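Local coordinates for Syntaxin1 (Monosiga brevicollis, PDB 2XHE), which probably acts as a SNAP receptor (SNARE) in membrane fusion, binding partner SNARE proteins, at residues K51-N56 and S141-K146; K103-L108 and L229-T234. All coordinates share one frame; numbering follows the deposited sequence.

Contact 1: K51-N56 and S141-K146; sequences KRIRDN and SSLSRK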
loop_
_atom_site.group_PDB
_atom_site.type_symbol
_atom_site.label_atom_id
_atom_site.label_comp_id
_atom_site.label_asym_id
_atom_site.label_seq_id
_atom_site.Cartn_x
_atom_site.Cartn_y
_atom_site.Cartn_z
ATOM N N LYS B 51 27.957 2.097 -6.463
ATOM C CA LYS B 51 28.542 3.081 -5.550
ATOM C C LYS B 51 28.795 4.385 -6.318
ATOM O O LYS B 51 28.347 5.455 -5.898
ATOM C CB LYS B 51 29.851 2.576 -4.948
ATOM C CG LYS B 51 29.895 2.610 -3.423
ATOM C CD LYS B 51 29.551 3.981 -2.882
ATOM C CE LYS B 51 29.317 3.917 -1.383
ATOM N NZ LYS B 51 29.479 5.256 -0.742
ATOM N N ARG B 52 29.502 4.284 -7.447
ATOM C CA ARG B 52 29.759 5.441 -8.302
ATOM C C ARG B 52 28.473 6.193 -8.642
ATOM O O ARG B 52 28.425 7.419 -8.478
ATOM C CB ARG B 52 30.487 5.037 -9.593
ATOM C CG ARG B 52 31.660 5.955 -9.974
ATOM C CD ARG B 52 31.864 6.095 -11.484
ATOM N NE ARG B 52 31.728 4.843 -12.228
ATOM C CZ ARG B 52 32.488 3.766 -12.045
ATOM N NH1 ARG B 52 32.282 2.678 -12.780
ATOM N NH2 ARG B 52 33.447 3.769 -11.122
ATOM N N ILE B 53 27.451 5.460 -9.120
ATOM C CA ILE B 53 26.162 6.051 -9.496
ATOM C C ILE B 53 25.484 6.708 -8.290
ATOM O O ILE B 53 25.092 7.880 -8.356
ATOM C CB ILE B 53 25.194 5.016 -10.175
ATOM C CG1 ILE B 53 25.817 4.425 -11.438
ATOM C CG2 ILE B 53 23.842 5.647 -10.539
ATOM C CD1 ILE B 53 25.247 3.104 -11.811
ATOM N N ARG B 54 25.354 5.972 -7.185
ATOM C CA ARG B 54 24.787 6.571 -5.975
ATOM C C ARG B 54 25.526 7.867 -5.653
ATOM O O ARG B 54 24.906 8.921 -5.499
ATOM C CB ARG B 54 24.845 5.629 -4.769
ATOM C CG ARG B 54 24.082 4.338 -4.929
ATOM C CD ARG B 54 23.575 3.822 -3.597
ATOM N NE ARG B 54 22.322 3.108 -3.792
ATOM C CZ ARG B 54 22.220 1.960 -4.453
ATOM N NH1 ARG B 54 23.318 1.393 -4.950
ATOM N NH2 ARG B 54 21.027 1.380 -4.615
ATOM N N ASP B 55 26.854 7.780 -5.571
ATOM C CA ASP B 55 27.696 8.940 -5.254
ATOM C C ASP B 55 27.522 10.114 -6.221
ATOM O O ASP B 55 27.355 11.253 -5.786
ATOM C CB ASP B 55 29.175 8.546 -5.154
ATOM C CG ASP B 55 29.515 7.861 -3.837
ATOM O OD1 ASP B 55 28.698 7.937 -2.894
ATOM O OD2 ASP B 55 30.601 7.245 -3.752
ATOM N N ASN B 56 27.563 9.839 -7.523
ATOM C CA ASN B 56 27.349 10.880 -8.518
ATOM C C ASN B 56 25.982 11.531 -8.353
ATOM O O ASN B 56 25.875 12.763 -8.407
ATOM C CB ASN B 56 27.475 10.321 -9.934
ATOM C CG ASN B 56 28.897 9.981 -10.308
ATOM O OD1 ASN B 56 29.828 10.236 -9.548
ATOM N ND2 ASN B 56 29.076 9.408 -11.491
ATOM N N SER B 141 17.265 -1.127 -11.854
ATOM C CA SER B 141 15.954 -0.497 -11.842
ATOM C C SER B 141 15.910 0.665 -10.867
ATOM O O SER B 141 15.617 1.802 -11.242
ATOM C CB SER B 141 14.880 -1.513 -11.472
ATOM O OG SER B 141 14.735 -2.477 -12.501
ATOM N N SER B 142 16.205 0.372 -9.609
ATOM C CA SER B 142 16.138 1.378 -8.562
ATOM C C SER B 142 16.878 2.676 -8.934
ATOM O O SER B 142 16.343 3.776 -8.767
ATOM C CB SER B 142 16.676 0.799 -7.256
ATOM O OG SER B 142 16.556 1.738 -6.203
ATOM N N LEU B 143 18.101 2.542 -9.440
ATOM C CA LEU B 143 18.956 3.701 -9.676
ATOM C C LEU B 143 18.528 4.512 -10.901
ATOM O O LEU B 143 18.621 5.748 -10.909
ATOM C CB LEU B 143 20.428 3.272 -9.794
ATOM C CG LEU B 143 21.079 2.751 -8.507
ATOM C CD1 LEU B 143 22.429 2.116 -8.790
ATOM C CD2 LEU B 143 21.211 3.862 -7.471
ATOM N N SER B 144 18.069 3.821 -11.938
ATOM C CA SER B 144 17.548 4.512 -13.103
ATOM C C SER B 144 16.406 5.429 -12.687
ATOM O O SER B 144 16.325 6.572 -13.126
ATOM C CB SER B 144 17.088 3.516 -14.151
ATOM O OG SER B 144 18.173 2.709 -14.554
ATOM N N ARG B 145 15.535 4.931 -11.819
ATOM C CA ARG B 145 14.459 5.757 -11.297
ATOM C C ARG B 145 15.037 6.909 -10.496
ATOM O O ARG B 145 14.763 8.069 -10.801
ATOM C CB ARG B 145 13.443 4.936 -10.477
ATOM C CG ARG B 145 12.529 4.024 -11.324
ATOM C CD ARG B 145 11.362 3.394 -10.519
ATOM N NE ARG B 145 11.803 2.372 -9.565
ATOM C CZ ARG B 145 12.275 1.169 -9.903
ATOM N NH1 ARG B 145 12.380 0.821 -11.186
ATOM N NH2 ARG B 145 12.653 0.310 -8.956
ATOM N N LYS B 146 15.851 6.598 -9.489
ATOM C CA LYS B 146 16.500 7.639 -8.682
ATOM C C LYS B 146 17.118 8.703 -9.592
ATOM O O LYS B 146 16.967 9.895 -9.341
ATOM C CB LYS B 146 17.542 7.046 -7.720
ATOM C CG LYS B 146 18.101 8.021 -6.677
ATOM C CD LYS B 146 17.040 8.506 -5.684
ATOM C CE LYS B 146 16.528 9.913 -6.020
ATOM N NZ LYS B 146 15.353 10.328 -5.185
#
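Leu143 reaches from helix 131-171 into the angle between Ile53 and Arg54 on helix 44-72; its CD1 meets both of them, while CD2 sits on Arg54. The apolar part is small: CD1 of Leu143 lies 4.2 Å from CG2 of Ile53, the branch methyl that stands anti to the backbone N, and both side chains set out toward the opposing helix. The nearest backbones are those of Arg54 and Leu143, whose CA atoms are 7.5 Å apart.

Helices 44-72 and 131-171 are two of the three long helices of the N-terminal syntaxin bundle, the Habc domain, and the third, helix 80-116, covers Asn56 and Ser144 beside the contact.

The second kind of contact sets a methyl on a flat cation. Leu143 CD2 sits over the centre of one face of the Arg54 guanidinium, with CZ 3.7 Å away. The same methyl also lies 3.9 Å from CG of Arg54, so it touches the start of the arginine chain as well as its end. Leu143 CD1 comes within 4.0 Å of Arg54 NH1. Arg54 starts off along the flank of the contact, but its end comes nearer to Leu143.

Polar bonding of that group lies just beyond the segment: Arg54 NH1 is hydrogen-bonded to OE1 of Gln139, one helical turn before Leu143. An aromatic side chain of the other protein in the assembly also packs on Arg54, while a polar one is hydrogen-bonded to Ser142 OG.

Contact 2: K103-L108 and L229-T234; sequences KIRADL and LHEMFT
The T-SNARE homology region folds back here onto the N-terminal helical bundle, the packing expected of a closed syntaxin, with helix 214-237 laid along helix 80-116. Arg105 spans the gap between them. It points toward helix 214-237 from its CB on; with CG anti to the backbone N (chi1 172°) the chain continues outward, and bends at the next two torsions turn the guanidinium end-on to Glu231. NH1 and NH2 both donate to a single carboxylate oxygen, OE2 of Glu231, at 3.0 Å and 3.1 Å respectively. That oxygen lies at the guanidinium edge, nearly in its plane, and is met almost along its own C-O bond, yet the carboxylate is turned 48° from the guanidinium. Both bonds are moderately bent, as expected when two N-H groups converge on one atom.

Met232 supplies the apolar support: its CG lies over the centre of one guanidinium face, 3.8 Å from Arg105 NE. NH1 of Arg105 has a second acidic partner, OD1 of Asp235, one turn further along helix 214-237. Replacing Arg105 by an alanine is likely to leave Glu231 and Asp235 without the positive charge they share and to open a gap beside Met232. Since Glu231 is exposed and Met232 buried, the guanidinium bridges two environments: its edge answers the negative charge near solvent, while the methionine shields one of its faces.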
loop_
_atom_site.group_PDB
_atom_site.type_symbol
_atom_site.label_atom_id
_atom_site.label_comp_id
_atom_site.label_asym_id
_atom_site.label_seq_id
_atom_site.Cartn_x
_atom_site.Cartn_y
_atom_site.Cartn_z
ATOM N N LYS B 103 28.224 10.135 -17.115
ATOM C CA LYS B 103 28.862 8.963 -16.543
ATOM C C LYS B 103 27.777 8.033 -16.017
ATOM O O LYS B 103 27.773 6.843 -16.318
ATOM C CB LYS B 103 29.842 9.351 -15.429
ATOM C CG LYS B 103 31.235 8.699 -15.543
ATOM C CD LYS B 103 31.205 7.199 -15.301
ATOM C CE LYS B 103 32.083 6.444 -16.297
ATOM N NZ LYS B 103 33.538 6.698 -16.115
ATOM N N ILE B 104 26.856 8.593 -15.239
ATOM C CA ILE B 104 25.728 7.837 -14.702
ATOM C C ILE B 104 24.989 7.123 -15.824
ATOM O O ILE B 104 24.631 5.948 -15.699
ATOM C CB ILE B 104 24.726 8.750 -13.960
ATOM C CG1 ILE B 104 25.225 9.058 -12.548
ATOM C CG2 ILE B 104 23.375 8.086 -13.882
ATOM C CD1 ILE B 104 24.672 10.346 -11.968
ATOM N N ARG B 105 24.767 7.835 -16.924
ATOM C CA ARG B 105 24.051 7.245 -18.045
ATOM C C ARG B 105 24.852 6.112 -18.688
ATOM O O ARG B 105 24.292 5.098 -19.114
ATOM C CB ARG B 105 23.611 8.299 -19.073
ATOM C CG ARG B 105 23.038 7.676 -20.333
ATOM C CD ARG B 105 21.956 8.518 -20.948
ATOM N NE ARG B 105 22.402 9.883 -21.195
ATOM C CZ ARG B 105 22.015 10.603 -22.243
ATOM N NH1 ARG B 105 21.175 10.083 -23.144
ATOM N NH2 ARG B 105 22.468 11.842 -22.395
ATOM N N ALA B 106 26.164 6.272 -18.737
ATOM C CA ALA B 106 27.001 5.263 -19.361
ATOM C C ALA B 106 27.179 4.051 -18.452
ATOM O O ALA B 106 27.261 2.917 -18.930
ATOM C CB ALA B 106 28.339 5.853 -19.754
ATOM N N ASP B 107 27.245 4.292 -17.146
ATOM C CA ASP B 107 27.337 3.196 -16.193
ATOM C C ASP B 107 26.029 2.407 -16.214
ATOM O O ASP B 107 26.048 1.179 -16.178
ATOM C CB ASP B 107 27.664 3.690 -14.770
ATOM C CG ASP B 107 29.143 4.049 -14.581
ATOM O OD1 ASP B 107 30.009 3.504 -15.301
ATOM O OD2 ASP B 107 29.437 4.881 -13.693
ATOM N N LEU B 108 24.892 3.105 -16.286
ATOM C CA LEU B 108 23.600 2.419 -16.398
ATOM C C LEU B 108 23.531 1.564 -17.667
ATOM O O LEU B 108 23.321 0.353 -17.583
ATOM C CB LEU B 108 22.427 3.402 -16.350
ATOM C CG LEU B 108 22.138 3.998 -14.974
ATOM C CD1 LEU B 108 20.985 4.993 -15.029
ATOM C CD2 LEU B 108 21.895 2.904 -13.934
ATOM N N LEU B 229 18.794 17.242 -21.496
ATOM C CA LEU B 229 17.871 16.592 -20.581
ATOM C C LEU B 229 16.760 15.850 -21.316
ATOM O O LEU B 229 16.560 14.654 -21.093
ATOM C CB LEU B 229 17.261 17.630 -19.648
ATOM C CG LEU B 229 18.257 18.203 -18.647
ATOM C CD1 LEU B 229 17.579 19.239 -17.767
ATOM C CD2 LEU B 229 18.873 17.074 -17.815
ATOM N N HIS B 230 16.042 16.564 -22.182
ATOM C CA HIS B 230 15.026 15.940 -23.023
ATOM C C HIS B 230 15.553 14.703 -23.736
ATOM O O HIS B 230 14.955 13.629 -23.662
ATOM C CB HIS B 230 14.476 16.923 -24.051
ATOM C CG HIS B 230 13.465 16.318 -24.972
ATOM N ND1 HIS B 230 12.109 16.489 -24.801
ATOM C CD2 HIS B 230 13.613 15.520 -26.055
ATOM C CE1 HIS B 230 11.464 15.830 -25.746
ATOM N NE2 HIS B 230 12.354 15.232 -26.519
ATOM N N GLU B 231 16.667 14.857 -24.439
ATOM C CA GLU B 231 17.276 13.735 -25.125
ATOM C C GLU B 231 17.479 12.602 -24.139
ATOM O O GLU B 231 17.217 11.441 -24.451
ATOM C CB GLU B 231 18.616 14.138 -25.744
ATOM C CG GLU B 231 19.333 12.994 -26.448
ATOM C CD GLU B 231 20.819 12.965 -26.142
ATOM O OE1 GLU B 231 21.597 13.615 -26.879
ATOM O OE2 GLU B 231 21.209 12.290 -25.162
ATOM N N MET B 232 17.945 12.943 -22.945
ATOM C CA MET B 232 18.240 11.932 -21.932
ATOM C C MET B 232 16.958 11.246 -21.451
ATOM O O MET B 232 16.826 10.018 -21.512
ATOM C CB MET B 232 18.993 12.562 -20.757
ATOM C CG MET B 232 19.401 11.582 -19.664
ATOM S SD MET B 232 18.082 11.232 -18.486
ATOM C CE MET B 232 17.857 12.837 -17.725
ATOM N N PHE B 233 16.015 12.052 -20.975
ATOM C CA PHE B 233 14.731 11.543 -20.531
ATOM C C PHE B 233 14.120 10.628 -21.584
ATOM O O PHE B 233 13.478 9.628 -21.252
ATOM C CB PHE B 233 13.773 12.690 -20.212
ATOM C CG PHE B 233 14.105 13.432 -18.941
ATOM C CD1 PHE B 233 14.346 12.749 -17.759
ATOM C CD2 PHE B 233 14.133 14.814 -18.923
ATOM C CE1 PHE B 233 14.624 13.429 -16.594
ATOM C CE2 PHE B 233 14.407 15.495 -17.768
ATOM C CZ PHE B 233 14.662 14.800 -16.601
ATOM N N THR B 234 14.326 10.961 -22.852
ATOM C CA THR B 234 13.722 10.178 -23.920
ATOM C C THR B 234 14.174 8.713 -23.908
ATOM O O THR B 234 13.353 7.807 -23.740
ATOM C CB THR B 234 13.945 10.804 -25.306
ATOM O OG1 THR B 234 13.366 12.117 -25.342
ATOM C CG2 THR B 234 13.292 9.950 -26.363
#

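How the contacts relate
From the N terminus, helix 44-72 carries the first half of contact 1 and helix 80-116 the first half of contact 2. The chain then returns along helix 131-171, closing contact 1 over a mostly helical loop of 84 residues, and only afterwards reaches helix 214-237, which closes contact 2 over 120. The two loops therefore cross. Contact 1 joins two helices inside the N-terminal bundle; contact 2 ties the SNARE region to that bundle. Their centres are about 12 Å apart, and they meet directly: Arg52 NE forms a 2.7 Å salt bridge with Asp107 OD2, while Asn56 packs on Ile104 and Ser144 on Leu108.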